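Local coordinates for glucosamine--fructose-6-phosphate aminotransferase [isomerizing] (Francisella tularensis subsp. tularensis, PDB 3TBF), which probably makes glucosamine 6-phosphate from fructose 6-phosphate and glutamine, the fragment here being the C-terminal part of the enzyme, built from two SIS domains, at residues Y10-L15 with L347-A352; I159-T164 with K250-I255. All blocks are in the same frame, centred on the assembly; numbering follows the deposited sequence.

Interaction 1 of 2, residues Y10-L15 with L347-A352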
ATOM      1  N   TYR A  10      -0.230  35.861  -6.638  1.00 24.65           N
ATOM      2  CA  TYR A  10       0.762  34.809  -6.430  1.00 23.51           C
ATOM      3  C   TYR A  10       1.456  34.543  -7.722  1.00 24.97           C
ATOM      4  O   TYR A  10       0.911  34.760  -8.734  1.00 24.85           O
ATOM      5  CB  TYR A  10       0.133  33.525  -5.871  1.00 21.95           C
ATOM      6  CG  TYR A  10      -0.384  33.732  -4.491  1.00 20.30           C
ATOM      7  CD1 TYR A  10       0.462  33.620  -3.413  1.00 19.17           C
ATOM      8  CD2 TYR A  10      -1.701  34.137  -4.259  1.00 18.63           C
ATOM      9  CE1 TYR A  10       0.025  33.839  -2.168  1.00 20.57           C
ATOM     10  CE2 TYR A  10      -2.153  34.338  -2.996  1.00 17.26           C
ATOM     11  CZ  TYR A  10      -1.271  34.190  -1.957  1.00 19.68           C
ATOM     12  OH  TYR A  10      -1.641  34.370  -0.668  1.00 22.00           O
ATOM     13  N   LYS A  11       2.672  34.028  -7.648  1.00 27.74           N
ATOM     14  CA  LYS A  11       3.521  33.754  -8.807  1.00 29.03           C
ATOM     15  C   LYS A  11       2.984  32.665  -9.728  1.00 27.73           C
ATOM     16  O   LYS A  11       3.213  32.712 -10.917  1.00 28.49           O
ATOM     17  CB  LYS A  11       4.883  33.316  -8.283  1.00 30.63           C
ATOM     18  CG  LYS A  11       6.078  33.666  -9.164  1.00 35.51           C
ATOM     19  CD  LYS A  11       6.905  34.748  -8.497  1.00 41.17           C
ATOM     20  CE  LYS A  11       7.541  34.276  -7.170  1.00 43.12           C
ATOM     21  NZ  LYS A  11       8.406  35.373  -6.573  1.00 47.27           N
ATOM     22  N   HIS A  12       2.287  31.685  -9.155  1.00 26.20           N
ATOM     23  CA  HIS A  12       1.749  30.515  -9.844  1.00 24.66           C
ATOM     24  C   HIS A  12       0.440  30.154  -9.194  1.00 23.22           C
ATOM     25  O   HIS A  12       0.254  30.429  -8.001  1.00 23.74           O
ATOM     26  CB  HIS A  12       2.677  29.333  -9.657  1.00 24.26           C
ATOM     27  CG  HIS A  12       3.998  29.508 -10.318  1.00 27.16           C
ATOM     28  ND1 HIS A  12       5.097  30.030  -9.663  1.00 28.88           N
ATOM     29  CD2 HIS A  12       4.393  29.269 -11.587  1.00 28.94           C
ATOM     30  CE1 HIS A  12       6.117  30.087 -10.500  1.00 28.51           C
ATOM     31  NE2 HIS A  12       5.715  29.630 -11.672  1.00 31.30           N
ATOM     32  N   TYR A  13      -0.458  29.535  -9.927  1.00 21.78           N
ATOM     33  CA  TYR A  13      -1.706  29.100  -9.329  1.00 22.27           C
ATOM     34  C   TYR A  13      -1.485  28.101  -8.213  1.00 20.66           C
ATOM     35  O   TYR A  13      -2.178  28.129  -7.187  1.00 20.75           O
ATOM     36  CB  TYR A  13      -2.650  28.470 -10.346  1.00 22.66           C
ATOM     37  CG  TYR A  13      -3.234  29.423 -11.322  1.00 25.87           C
ATOM     38  CD1 TYR A  13      -4.420  30.103 -11.051  1.00 29.26           C
ATOM     39  CD2 TYR A  13      -2.604  29.647 -12.534  1.00 30.07           C
ATOM     40  CE1 TYR A  13      -4.958  31.009 -11.985  1.00 31.37           C
ATOM     41  CE2 TYR A  13      -3.112  30.538 -13.463  1.00 31.07           C
ATOM     42  CZ  TYR A  13      -4.283  31.204 -13.205  1.00 32.74           C
ATOM     43  OH  TYR A  13      -4.749  32.058 -14.188  1.00 33.68           O
HETATM   44  N   MSE A  14      -0.534  27.207  -8.392  1.00 19.84           N
HETATM   45  CA  MSE A  14      -0.287  26.208  -7.350  1.00 18.82           C
HETATM   46  C   MSE A  14       0.006  26.896  -6.013  1.00 18.70           C
HETATM   47  O   MSE A  14      -0.435  26.438  -4.987  1.00 17.64           O
HETATM   48  CB  MSE A  14       0.865  25.279  -7.685  1.00 17.87           C
HETATM   49  CG  MSE A  14       0.927  24.200  -6.671  1.00 18.42           C
HETATM   50 SE   MSE A  14       2.218  22.855  -7.041  0.60 25.79          SE
HETATM   51  CE  MSE A  14       2.205  21.797  -5.290  1.00 19.18           C
ATOM     52  N   LEU A  15       0.747  27.988  -6.040  1.00 19.01           N
ATOM     53  CA  LEU A  15       1.126  28.657  -4.807  1.00 20.17           C
ATOM     54  C   LEU A  15      -0.066  29.389  -4.224  1.00 18.67           C
ATOM     55  O   LEU A  15      -0.267  29.396  -3.041  1.00 18.83           O
ATOM     56  CB  LEU A  15       2.281  29.625  -5.049  1.00 20.87           C
ATOM     57  CG  LEU A  15       2.914  30.237  -3.824  1.00 21.85           C
ATOM     58  CD1 LEU A  15       3.437  29.147  -2.933  1.00 22.35           C
ATOM     59  CD2 LEU A  15       4.031  31.236  -4.246  1.00 22.97           C
ATOM     60  N   LEU A 347       7.427  22.191  -0.184  1.00 16.23           N
ATOM     61  CA  LEU A 347       8.657  21.586  -0.585  1.00 16.70           C
ATOM     62  C   LEU A 347       8.569  21.219  -2.016  1.00 18.00           C
ATOM     63  O   LEU A 347       9.509  21.444  -2.786  1.00 20.07           O
ATOM     64  CB  LEU A 347       8.932  20.342   0.236  1.00 16.11           C
ATOM     65  CG  LEU A 347      10.309  19.662  -0.046  1.00 19.55           C
ATOM     66  CD1 LEU A 347      11.509  20.621   0.124  1.00 17.39           C
ATOM     67  CD2 LEU A 347      10.497  18.399   0.793  1.00 13.40           C
ATOM     68  N   SER A 348       7.455  20.627  -2.396  1.00 17.79           N
ATOM     69  CA  SER A 348       7.357  20.136  -3.742  1.00 19.29           C
ATOM     70  C   SER A 348       7.236  21.293  -4.705  1.00 19.54           C
ATOM     71  O   SER A 348       7.750  21.216  -5.814  1.00 20.42           O
ATOM     72  CB  SER A 348       6.190  19.141  -3.930  1.00 18.88           C
ATOM     73  OG  SER A 348       4.961  19.859  -4.033  1.00 21.53           O
ATOM     74  N   TYR A 349       6.583  22.367  -4.281  1.00 19.89           N
ATOM     75  CA  TYR A 349       6.526  23.568  -5.101  1.00 19.82           C
ATOM     76  C   TYR A 349       7.902  24.137  -5.357  1.00 19.58           C
ATOM     77  O   TYR A 349       8.294  24.319  -6.493  1.00 20.10           O
ATOM     78  CB  TYR A 349       5.634  24.631  -4.473  1.00 20.07           C
ATOM     79  CG  TYR A 349       5.713  25.952  -5.206  1.00 22.31           C
ATOM     80  CD1 TYR A 349       4.986  26.179  -6.385  1.00 24.18           C
ATOM     81  CD2 TYR A 349       6.539  26.989  -4.723  1.00 24.46           C
ATOM     82  CE1 TYR A 349       5.064  27.410  -7.064  1.00 25.47           C
ATOM     83  CE2 TYR A 349       6.636  28.208  -5.401  1.00 27.02           C
ATOM     84  CZ  TYR A 349       5.897  28.413  -6.574  1.00 25.54           C
ATOM     85  OH  TYR A 349       6.021  29.610  -7.217  1.00 25.81           O
ATOM     86  N   HIS A 350       8.652  24.416  -4.317  1.00 19.17           N
ATOM     87  CA  HIS A 350       9.970  24.990  -4.532  1.00 20.39           C
ATOM     88  C   HIS A 350      10.980  24.096  -5.262  1.00 21.49           C
ATOM     89  O   HIS A 350      11.796  24.607  -6.027  1.00 22.32           O
ATOM     90  CB  HIS A 350      10.551  25.424  -3.221  1.00 20.74           C
ATOM     91  CG  HIS A 350       9.838  26.592  -2.639  1.00 21.01           C
ATOM     92  ND1 HIS A 350       9.797  27.822  -3.257  1.00 24.33           N
ATOM     93  CD2 HIS A 350       9.117  26.715  -1.505  1.00 23.60           C
ATOM     94  CE1 HIS A 350       9.106  28.665  -2.509  1.00 22.91           C
ATOM     95  NE2 HIS A 350       8.687  28.018  -1.436  1.00 24.32           N
ATOM     96  N   VAL A 351      10.923  22.771  -5.059  1.00 20.69           N
ATOM     97  CA  VAL A 351      11.862  21.901  -5.717  1.00 20.36           C
ATOM     98  C   VAL A 351      11.518  21.871  -7.191  1.00 21.09           C
ATOM     99  O   VAL A 351      12.406  21.810  -8.040  1.00 19.67           O
ATOM    100  CB  VAL A 351      11.853  20.542  -5.081  1.00 20.45           C
ATOM    101  CG1 VAL A 351      12.597  19.498  -5.935  1.00 19.24           C
ATOM    102  CG2 VAL A 351      12.418  20.684  -3.695  1.00 19.83           C
ATOM    103  N   ALA A 352      10.231  22.008  -7.494  1.00 21.87           N
ATOM    104  CA  ALA A 352       9.780  22.086  -8.885  1.00 22.91           C
ATOM    105  C   ALA A 352      10.336  23.312  -9.556  1.00 24.26           C
ATOM    106  O   ALA A 352      10.800  23.238 -10.696  1.00 25.72           O
ATOM    107  CB  ALA A 352       8.269  22.093  -8.977  1.00 22.39           C
TER
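Y349 reaches from helix 335-355 between H12, M14 and L15: H12 comes to the phenol end near the ring plane, L15 lies over a face and M14 passes at the edge. The first torsion of Y349 puts CG anti to the backbone N, on the side of the short helix that begins at Y13. H12 ND1 lies 2.6 Å from Y349 OH, a hydrogen bond that either group could donate, short but bent (131°). ND1 is near the plane of the phenol and the hydroxyl near that of the imidazole, yet the rings are turned 67° apart with centroids at 5.5 Å, an oblique pair rather than a stack. L15 crosses the tyrosine at about a right angle. Its CD1 lies over one face, 4.3 Å from the ring centroid and 16° off the normal, a CH-pi contact; CD2 leans toward the phenol end, 3.9 Å from Y349 OH. At the ring's edge, the extended selenomethionine M14 passes with SE 4.4 Å from Y349 CD1, and its CE ends 3.6 Å from S348 OG, whose hydrogen-bond partner is Q345 O. H12 holds the N-cap position, while the D360 carboxylate accepts the backbone N-H groups of Y13 and M14. The contact is therefore mostly apolar, with one polar link that ties the phenol oxygen to H12 and so joins the N-terminal segment to the last long helix.

Interaction 2 of 2, residues I159-T164 with K250-I255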
ATOM      1  N   ILE A 159      -6.025  24.733 -10.452  1.00 34.13           N
ATOM      2  CA  ILE A 159      -5.267  24.788 -11.694  1.00 34.49           C
ATOM      3  C   ILE A 159      -3.838  24.236 -11.498  1.00 34.26           C
ATOM      4  O   ILE A 159      -3.158  23.926 -12.458  1.00 34.30           O
ATOM      5  CB  ILE A 159      -5.308  26.246 -12.257  1.00 36.05           C
ATOM      6  CG1 ILE A 159      -6.729  26.561 -12.755  1.00 36.40           C
ATOM      7  CG2 ILE A 159      -4.298  26.477 -13.406  1.00 36.72           C
ATOM      8  CD1 ILE A 159      -6.963  27.998 -13.081  1.00 37.93           C
ATOM      9  N   GLY A 160      -3.399  24.051 -10.256  1.00 33.91           N
ATOM     10  CA  GLY A 160      -2.092  23.460  -9.996  1.00 34.22           C
ATOM     11  C   GLY A 160      -2.034  22.042 -10.551  1.00 34.05           C
ATOM     12  O   GLY A 160      -3.025  21.320 -10.530  1.00 33.14           O
ATOM     13  N   VAL A 161      -0.881  21.654 -11.065  1.00 34.54           N
ATOM     14  CA  VAL A 161      -0.715  20.298 -11.547  1.00 35.37           C
ATOM     15  C   VAL A 161      -1.038  19.348 -10.361  1.00 35.40           C
ATOM     16  O   VAL A 161      -1.841  18.417 -10.504  1.00 35.88           O
ATOM     17  CB  VAL A 161       0.724  20.017 -12.124  1.00 35.55           C
ATOM     18  CG1 VAL A 161       0.896  18.514 -12.410  1.00 35.21           C
ATOM     19  CG2 VAL A 161       0.968  20.820 -13.382  1.00 35.07           C
ATOM     20  N   ALA A 162      -0.424  19.590  -9.201  1.00 34.26           N
ATOM     21  CA  ALA A 162      -0.717  18.764  -8.043  1.00 33.50           C
ATOM     22  C   ALA A 162      -1.903  19.354  -7.329  1.00 32.76           C
ATOM     23  O   ALA A 162      -2.122  20.566  -7.334  1.00 33.17           O
ATOM     24  CB  ALA A 162       0.496  18.664  -7.084  1.00 33.36           C
ATOM     25  N   SER A 163      -2.695  18.489  -6.721  1.00 30.81           N
ATOM     26  CA  SER A 163      -3.763  18.982  -5.907  1.00 29.21           C
ATOM     27  C   SER A 163      -3.225  19.279  -4.477  1.00 27.24           C
ATOM     28  O   SER A 163      -2.393  18.536  -3.903  1.00 27.25           O
ATOM     29  CB  SER A 163      -4.878  17.980  -5.879  1.00 28.80           C
ATOM     30  OG  SER A 163      -4.543  17.021  -4.925  1.00 31.23           O
ATOM     31  N   THR A 164      -3.698  20.383  -3.921  1.00 24.74           N
ATOM     32  CA  THR A 164      -3.273  20.831  -2.614  1.00 22.31           C
ATOM     33  C   THR A 164      -4.503  21.003  -1.750  1.00 21.26           C
ATOM     34  O   THR A 164      -4.797  20.170  -0.892  1.00 21.03           O
ATOM     35  CB  THR A 164      -2.457  22.134  -2.690  1.00 22.41           C
ATOM     36  OG1 THR A 164      -3.213  23.144  -3.385  1.00 20.05           O
ATOM     37  CG2 THR A 164      -1.105  21.887  -3.386  1.00 16.76           C
ATOM     38  N   LYS A 250       7.157  13.812  -6.664  1.00 21.48           N
ATOM     39  CA  LYS A 250       7.313  13.018  -7.860  1.00 23.83           C
ATOM     40  C   LYS A 250       6.547  13.657  -9.021  1.00 25.41           C
ATOM     41  O   LYS A 250       7.088  13.858 -10.117  1.00 26.14           O
ATOM     42  CB  LYS A 250       6.772  11.617  -7.520  1.00 24.29           C
ATOM     43  CG  LYS A 250       6.821  10.562  -8.556  1.00 28.02           C
ATOM     44  CD  LYS A 250       6.568   9.162  -7.966  1.00 33.41           C
ATOM     45  CE  LYS A 250       5.479   9.122  -6.867  1.00 35.24           C
ATOM     46  NZ  LYS A 250       5.102   7.730  -6.461  1.00 37.58           N
ATOM     47  N   GLU A 251       5.304  14.023  -8.744  1.00 26.64           N
ATOM     48  CA  GLU A 251       4.339  14.504  -9.730  1.00 28.46           C
ATOM     49  C   GLU A 251       4.762  15.790 -10.395  1.00 28.31           C
ATOM     50  O   GLU A 251       4.422  15.988 -11.546  1.00 28.46           O
ATOM     51  CB  GLU A 251       2.982  14.770  -9.035  1.00 30.02           C
ATOM     52  CG  GLU A 251       1.692  14.667  -9.861  1.00 34.88           C
ATOM     53  CD  GLU A 251       0.389  14.617  -8.971  1.00 41.00           C
ATOM     54  OE1 GLU A 251       0.435  14.930  -7.757  1.00 44.94           O
ATOM     55  OE2 GLU A 251      -0.698  14.255  -9.487  1.00 46.15           O
ATOM     56  N   ILE A 252       5.458  16.684  -9.678  1.00 28.07           N
ATOM     57  CA  ILE A 252       5.851  17.958 -10.267  1.00 27.30           C
ATOM     58  C   ILE A 252       7.338  18.272 -10.364  1.00 26.83           C
ATOM     59  O   ILE A 252       7.713  19.145 -11.154  1.00 26.65           O
ATOM     60  CB  ILE A 252       5.128  19.141  -9.598  1.00 28.14           C
ATOM     61  CG1 ILE A 252       5.752  19.482  -8.241  1.00 29.20           C
ATOM     62  CG2 ILE A 252       3.622  18.859  -9.489  1.00 27.18           C
ATOM     63  CD1 ILE A 252       4.893  20.523  -7.444  1.00 29.99           C
ATOM     64  N   SER A 253       8.184  17.605  -9.585  1.00 26.24           N
ATOM     65  CA  SER A 253       9.644  17.728  -9.780  1.00 26.58           C
ATOM     66  C   SER A 253      10.248  16.580 -10.559  1.00 26.44           C
ATOM     67  O   SER A 253      11.384  16.652 -10.992  1.00 27.61           O
ATOM     68  CB  SER A 253      10.376  17.848  -8.449  1.00 27.17           C
ATOM     69  OG  SER A 253      10.610  16.616  -7.824  1.00 23.53           O
ATOM     70  N   TYR A 254       9.483  15.516 -10.717  1.00 25.91           N
ATOM     71  CA  TYR A 254       9.947  14.304 -11.355  1.00 25.93           C
ATOM     72  C   TYR A 254      11.089  13.603 -10.659  1.00 24.25           C
ATOM     73  O   TYR A 254      11.594  12.691 -11.197  1.00 24.01           O
ATOM     74  CB  TYR A 254      10.337  14.532 -12.819  1.00 27.03           C
ATOM     75  CG  TYR A 254       9.303  15.277 -13.616  1.00 30.65           C
ATOM     76  CD1 TYR A 254       7.945  15.090 -13.371  1.00 31.92           C
ATOM     77  CD2 TYR A 254       9.682  16.170 -14.618  1.00 33.55           C
ATOM     78  CE1 TYR A 254       6.995  15.783 -14.086  1.00 33.95           C
ATOM     79  CE2 TYR A 254       8.732  16.857 -15.355  1.00 34.27           C
ATOM     80  CZ  TYR A 254       7.384  16.666 -15.073  1.00 35.25           C
ATOM     81  OH  TYR A 254       6.408  17.328 -15.795  1.00 37.01           O
ATOM     82  N   ILE A 255      11.446  13.999  -9.450  1.00 22.81           N
ATOM     83  CA  ILE A 255      12.287  13.195  -8.590  1.00 21.58           C
ATOM     84  C   ILE A 255      11.604  11.872  -8.238  1.00 21.25           C
ATOM     85  O   ILE A 255      10.406  11.832  -7.976  1.00 20.44           O
ATOM     86  CB  ILE A 255      12.610  13.909  -7.301  1.00 20.50           C
ATOM     87  CG1 ILE A 255      13.482  15.127  -7.578  1.00 21.96           C
ATOM     88  CG2 ILE A 255      13.367  13.021  -6.393  1.00 20.64           C
ATOM     89  CD1 ILE A 255      13.760  15.997  -6.318  1.00 20.66           C
TER
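The loop between strand 149-152 and helix 165-184, in the first SIS range, meets the C-terminal turn of helix 238-253 in the second, so the contact bridges the two halves of the chain. It carries no hydrogen bond across; methyl groups do most of the work. I252 CG2, anti to the carbonyl carbon, faces the loop and lies 4.0 Å from V161 CG1 and 3.9 Å from A162 CB. The V161 and I252 side chains run past each other in opposite directions. From the preceding residue, the extended E251 chain brings OE1 to 3.8 Å from A162 CB. That oxygen is buried here without a hydrogen-bond partner, and its link to K248 NZ is a long, weak ion pair; the same amine binds S163 O of the loop. Beyond I252, S253 OG lies 3.2 Å from I255 N and accepts its N-H (163°), an ST turn where the helix stops; the same hydroxyl is bonded to L249 O of the preceding turn, and Y254 leaves the helix with positive phi. On the same helix end, K250 NZ bonds Y260 OH of the second subunit. The arrangement suits a double-SIS architecture, two parallel five-stranded sheets of order 2-1-3-4-5 flanked by helices, as in SIS domains; here the join is made by a loop of one domain and a helix end of the other.

In the fold
The two contacts lie on the same side of the chain's centre, about 9 Å apart between centres, and they touch. I252 joins them: its CD1 packs on M14 and S348 of interaction 1, while its CG2 serves interaction 2. A second bridge runs from Y13 to I159. Along the chain the order is 10-15, 159-164, 250-255, 347-352, so the pair from the two SIS ranges falls between the ends of the outer pair. Helices 13-19, 238-253 and 335-355, with the loop before helix 165-184, thus converge in one region, where the N-terminal segment packs near the junction of the two domains.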